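Local coordinates for protein RRNA methyltransferase (Streptomyces viridochromogenes, PDB 1O9G) that methylates guanine-2535 of 23S ribosomal RNA at N1, using S-adenosyl-L-methionine, and so confers resistance to the orthosomycin antibiotic avilamycin, at residues Ala203-Ala206 / His207-Ile210; Ala194-Leu197 / Arg198-Ser202. The protein carries 3 engineered substitutions. All blocks are in the same frame, centred on the assembly; numbering follows the deposited sequence.

Interaction 1: Ala203-Ala206 / His207-Ile210; sequences ALPA and HAVI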
loop_
_atom_site.group_PDB
_atom_site.type_symbol
_atom_site.label_atom_id
_atom_site.label_comp_id
_atom_site.label_asym_id
_atom_site.label_seq_id
_atom_site.Cartn_x
_atom_site.Cartn_y
_atom_site.Cartn_z
ATOM N N ALA A 203 -5.136 0.775 17.754
ATOM C CA ALA A 203 -3.986 1.672 17.598
ATOM C C ALA A 203 -4.271 2.957 16.800
ATOM O O ALA A 203 -3.437 3.849 16.776
ATOM C CB ALA A 203 -2.850 0.923 16.956
ATOM N N LEU A 204 -5.421 3.044 16.157
ATOM C CA LEU A 204 -5.737 4.127 15.211
ATOM C C LEU A 204 -6.611 5.206 15.799
ATOM O O LEU A 204 -7.368 4.953 16.737
ATOM C CB LEU A 204 -6.463 3.563 14.001
ATOM C CG LEU A 204 -5.632 2.654 13.124
ATOM C CD1 LEU A 204 -6.538 1.903 12.144
ATOM C CD2 LEU A 204 -4.578 3.468 12.399
ATOM N N PRO A 205 -6.574 6.401 15.219
ATOM C CA PRO A 205 -7.568 7.404 15.590
ATOM C C PRO A 205 -8.955 6.955 15.108
ATOM O O PRO A 205 -9.053 6.144 14.175
ATOM C CB PRO A 205 -7.088 8.661 14.875
ATOM C CG PRO A 205 -6.351 8.170 13.691
ATOM C CD PRO A 205 -5.727 6.866 14.105
ATOM N N ALA A 206 -10.005 7.456 15.764
ATOM C CA ALA A 206 -11.375 7.000 15.582
ATOM C C ALA A 206 -11.840 7.129 14.138
ATOM O O ALA A 206 -12.577 6.288 13.621
ATOM C CB ALA A 206 -12.285 7.776 16.486
ATOM N N HIS A 207 -11.387 8.177 13.477
ATOM C CA HIS A 207 -11.813 8.448 12.092
ATOM C C HIS A 207 -11.149 7.608 11.022
ATOM O O HIS A 207 -11.553 7.675 9.869
ATOM C CB HIS A 207 -11.582 9.908 11.720
ATOM C CG HIS A 207 -10.132 10.289 11.696
ATOM N ND1 HIS A 207 -9.358 10.307 10.555
ATOM C CD2 HIS A 207 -9.321 10.667 12.707
ATOM C CE1 HIS A 207 -8.128 10.663 10.873
ATOM N NE2 HIS A 207 -8.080 10.881 12.173
ATOM N N ALA A 208 -10.105 6.870 11.368
ATOM C CA ALA A 208 -9.290 6.214 10.372
ATOM C C ALA A 208 -10.132 5.239 9.553
ATOM O O ALA A 208 -10.970 4.512 10.091
ATOM C CB ALA A 208 -8.161 5.456 11.025
ATOM N N VAL A 209 -9.837 5.180 8.268
ATOM C CA VAL A 209 -10.435 4.233 7.335
ATOM C C VAL A 209 -9.455 3.102 7.106
ATOM O O VAL A 209 -8.313 3.334 6.695
ATOM C CB VAL A 209 -10.779 4.911 6.024
ATOM C CG1 VAL A 209 -11.327 3.932 5.004
ATOM C CG2 VAL A 209 -11.757 6.088 6.270
ATOM N N ILE A 210 -9.931 1.892 7.365
ATOM C CA ILE A 210 -9.187 0.665 7.137
ATOM C C ILE A 210 -9.719 -0.017 5.885
ATOM O O ILE A 210 -10.847 -0.458 5.845
ATOM C CB ILE A 210 -9.272 -0.300 8.319
ATOM C CG1 ILE A 210 -8.821 0.368 9.622
ATOM C CG2 ILE A 210 -8.436 -1.528 8.036
ATOM C CD1 ILE A 210 -9.262 -0.337 10.846
#
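Pro-205 and His-207 meet side chain to side chain across a tight turn. The imidazole lies obliquely to the proline ring. Its NE2 is 3.6 Å from CG of Pro-205 and CD2 is 3.7 Å from CB of Pro-205, so the NE2-CD2 side of the imidazole does the touching. The first torsion of His-207 (chi1 65°) tucks CG between the backbone N and the carbonyl carbon. That setting folds the ring back toward the proline. The backbone beneath is a type I beta turn from Pro-205 to Ala-208. It is closed by a nearly straight hydrogen bond from N of Ala-208 to O of Pro-205 (3.1 Å, N-H...O 165°). The methyl of Ala-208 faces back across the turn. It packs on CB of Leu-204 at 3.9 Å, with CD of Pro-205 a little farther away. Leu-204 also reaches Ile-210: CD1 of Leu-204 lies 3.7 Å from CG1 of Ile-210, and the two side chains slant across each other. The turn reverses the chain between helix 190-203 and strand 209-214. Ala-242 of helix 242-247 touches both Leu-204 and Ala-208. Backbone hydrogen bonds pair Val-209 with Val-172 of strand 171-175 and Ile-210 with Val-240 of strand 235-241, which places the new strand between these two.

Interaction 2: Ala194-Leu197 / Arg198-Ser202; sequences AGLL and RSLAS. Unlike the reference sequence in segment 194-197: Ala-194 (reference Arg), Gly-195 (reference Ala).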
loop_
_atom_site.group_PDB
_atom_site.type_symbol
_atom_site.label_atom_id
_atom_site.label_comp_id
_atom_site.label_asym_id
_atom_site.label_seq_id
_atom_site.Cartn_x
_atom_site.Cartn_y
_atom_site.Cartn_z
ATOM N N ALA A 194 -11.373 -10.506 11.262
ATOM C CA ALA A 194 -11.895 -9.832 12.438
ATOM C C ALA A 194 -10.796 -9.451 13.418
ATOM O O ALA A 194 -10.777 -8.338 13.915
ATOM C CB ALA A 194 -12.912 -10.703 13.129
ATOM N N GLY A 195 -9.863 -10.353 13.685
ATOM C CA GLY A 195 -8.783 -10.066 14.613
ATOM C C GLY A 195 -7.841 -8.992 14.094
ATOM O O GLY A 195 -7.357 -8.165 14.851
ATOM N N LEU A 196 -7.580 -9.013 12.792
ATOM C CA LEU A 196 -6.744 -8.000 12.177
ATOM C C LEU A 196 -7.385 -6.635 12.368
ATOM O O LEU A 196 -6.727 -5.685 12.796
ATOM C CB LEU A 196 -6.529 -8.312 10.699
ATOM C CG LEU A 196 -5.872 -7.235 9.829
ATOM C CD1 LEU A 196 -4.620 -6.774 10.462
ATOM C CD2 LEU A 196 -5.610 -7.808 8.454
ATOM N N LEU A 197 -8.664 -6.521 12.055
ATOM C CA LEU A 197 -9.342 -5.239 12.209
ATOM C C LEU A 197 -9.368 -4.739 13.645
ATOM O O LEU A 197 -9.126 -3.565 13.890
ATOM C CB LEU A 197 -10.750 -5.282 11.658
ATOM C CG LEU A 197 -10.916 -5.541 10.172
ATOM C CD1 LEU A 197 -12.403 -5.677 9.893
ATOM C CD2 LEU A 197 -10.291 -4.492 9.305
ATOM N N ARG A 198 -9.616 -5.626 14.605
ATOM C CA ARG A 198 -9.641 -5.214 16.002
ATOM C C ARG A 198 -8.272 -4.762 16.475
ATOM O O ARG A 198 -8.162 -3.793 17.204
ATOM C CB ARG A 198 -10.144 -6.334 16.901
ATOM C CG ARG A 198 -11.639 -6.603 16.786
ATOM C CD ARG A 198 -12.171 -7.460 17.905
ATOM N NE ARG A 198 -11.214 -8.525 18.182
ATOM C CZ ARG A 198 -11.234 -9.745 17.651
ATOM N NH1 ARG A 198 -12.214 -10.133 16.825
ATOM N NH2 ARG A 198 -10.270 -10.604 17.981
ATOM N N SER A 199 -7.230 -5.461 16.059
ATOM C CA SER A 199 -5.885 -5.068 16.434
ATOM C C SER A 199 -5.562 -3.669 15.917
ATOM O O SER A 199 -5.112 -2.806 16.657
ATOM C CB SER A 199 -4.877 -6.088 15.903
ATOM O OG SER A 199 -3.591 -5.811 16.383
ATOM N N LEU A 200 -5.805 -3.450 14.637
ATOM C CA LEU A 200 -5.545 -2.158 14.023
ATOM C C LEU A 200 -6.347 -1.055 14.702
ATOM O O LEU A 200 -5.812 0.004 14.975
ATOM C CB LEU A 200 -5.862 -2.199 12.529
ATOM C CG LEU A 200 -4.894 -3.018 11.675
ATOM C CD1 LEU A 200 -5.397 -3.152 10.244
ATOM C CD2 LEU A 200 -3.514 -2.409 11.728
ATOM N N ALA A 201 -7.635 -1.283 14.936
ATOM C CA ALA A 201 -8.496 -0.226 15.449
ATOM C C ALA A 201 -8.055 0.203 16.848
ATOM O O ALA A 201 -8.264 1.347 17.233
ATOM C CB ALA A 201 -9.957 -0.666 15.435
ATOM N N SER A 202 -7.434 -0.704 17.598
ATOM C CA SER A 202 -6.930 -0.364 18.931
ATOM C C SER A 202 -5.823 0.691 18.881
ATOM O O SER A 202 -5.610 1.406 19.850
ATOM C CB SER A 202 -6.437 -1.611 19.678
ATOM O OG SER A 202 -5.195 -2.111 19.187
#
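Arg-198 folds back over the preceding helical turn and lies against Ala-194 and Gly-195. Its CB rests 3.7 Å from O of Ala-194. CG is nearer still, 3.5 Å from O of Ala-194. The first torsion (chi1 -73°) sets CG opposite the carbonyl carbon, on the N-terminal side, where it meets that oxygen. CD continues outward, and the chain then bends at chi3 (-41°). This bend brings the guanidinium back over the helix. CZ is 3.9 Å from CA of Gly-195. One face of the flat group takes O of Ala-194 and CA of Gly-195, both displaced toward its rim. At the tip, NH1 of Arg-198 lies 3.8 Å from CB of Ala-194. NH2 of Arg-198 lies 3.7 Å from CA of Gly-195. Ala-194 and Gly-195 both differ from the reference sequence. The positive group may polarise the carbonyl of Ala-194, whose O already accepts a hydrogen bond from N of Arg-198.

That bond is one of four successive i to i+4 alpha-helical bonds, given by the N atoms of Arg-198 to Ala-201 to the O atoms of Ala-194 to Leu-197. The helix is the crossover of a right-handed beta-alpha-beta unit between strands 171-175 and 209-214, within the Rossmann-like fold of the methyltransferase.

Leu-196 and Leu-200 follow each other by one helical turn. Their side chains run alongside one another in the same direction, with CD1 of Leu-196 3.7 Å from CD1 of Leu-200. Both pack on Val-154. Ser-199 OG is hydrogen-bonded to O of Val-154, which satisfies this buried hydroxyl. Farther along the helix, OG of Ser-202 donates to O of Ser-199 at 2.6 Å. Ala-201 and Arg-198 touch Val-245 of helix 242-247.

Overall arrangement
The chain first passes through interaction 2, where each contact spans about one turn of helix 190-203. Interaction 1 follows at once and closes the short loop leading from that helix into strand 209-214. The two are in series: neither nests in the other and they do not cross. Their centres are about 10 Å apart. They meet where Ile-210 comes back against the helix, its CG2 3.7 Å from CD2 of Leu-197. Leu-200 packs on the same methyl. Together they tie the helix to the strand that follows it in the beta-alpha-beta unit. Helix 242-247, the last in the chain, touches residues of both contacts.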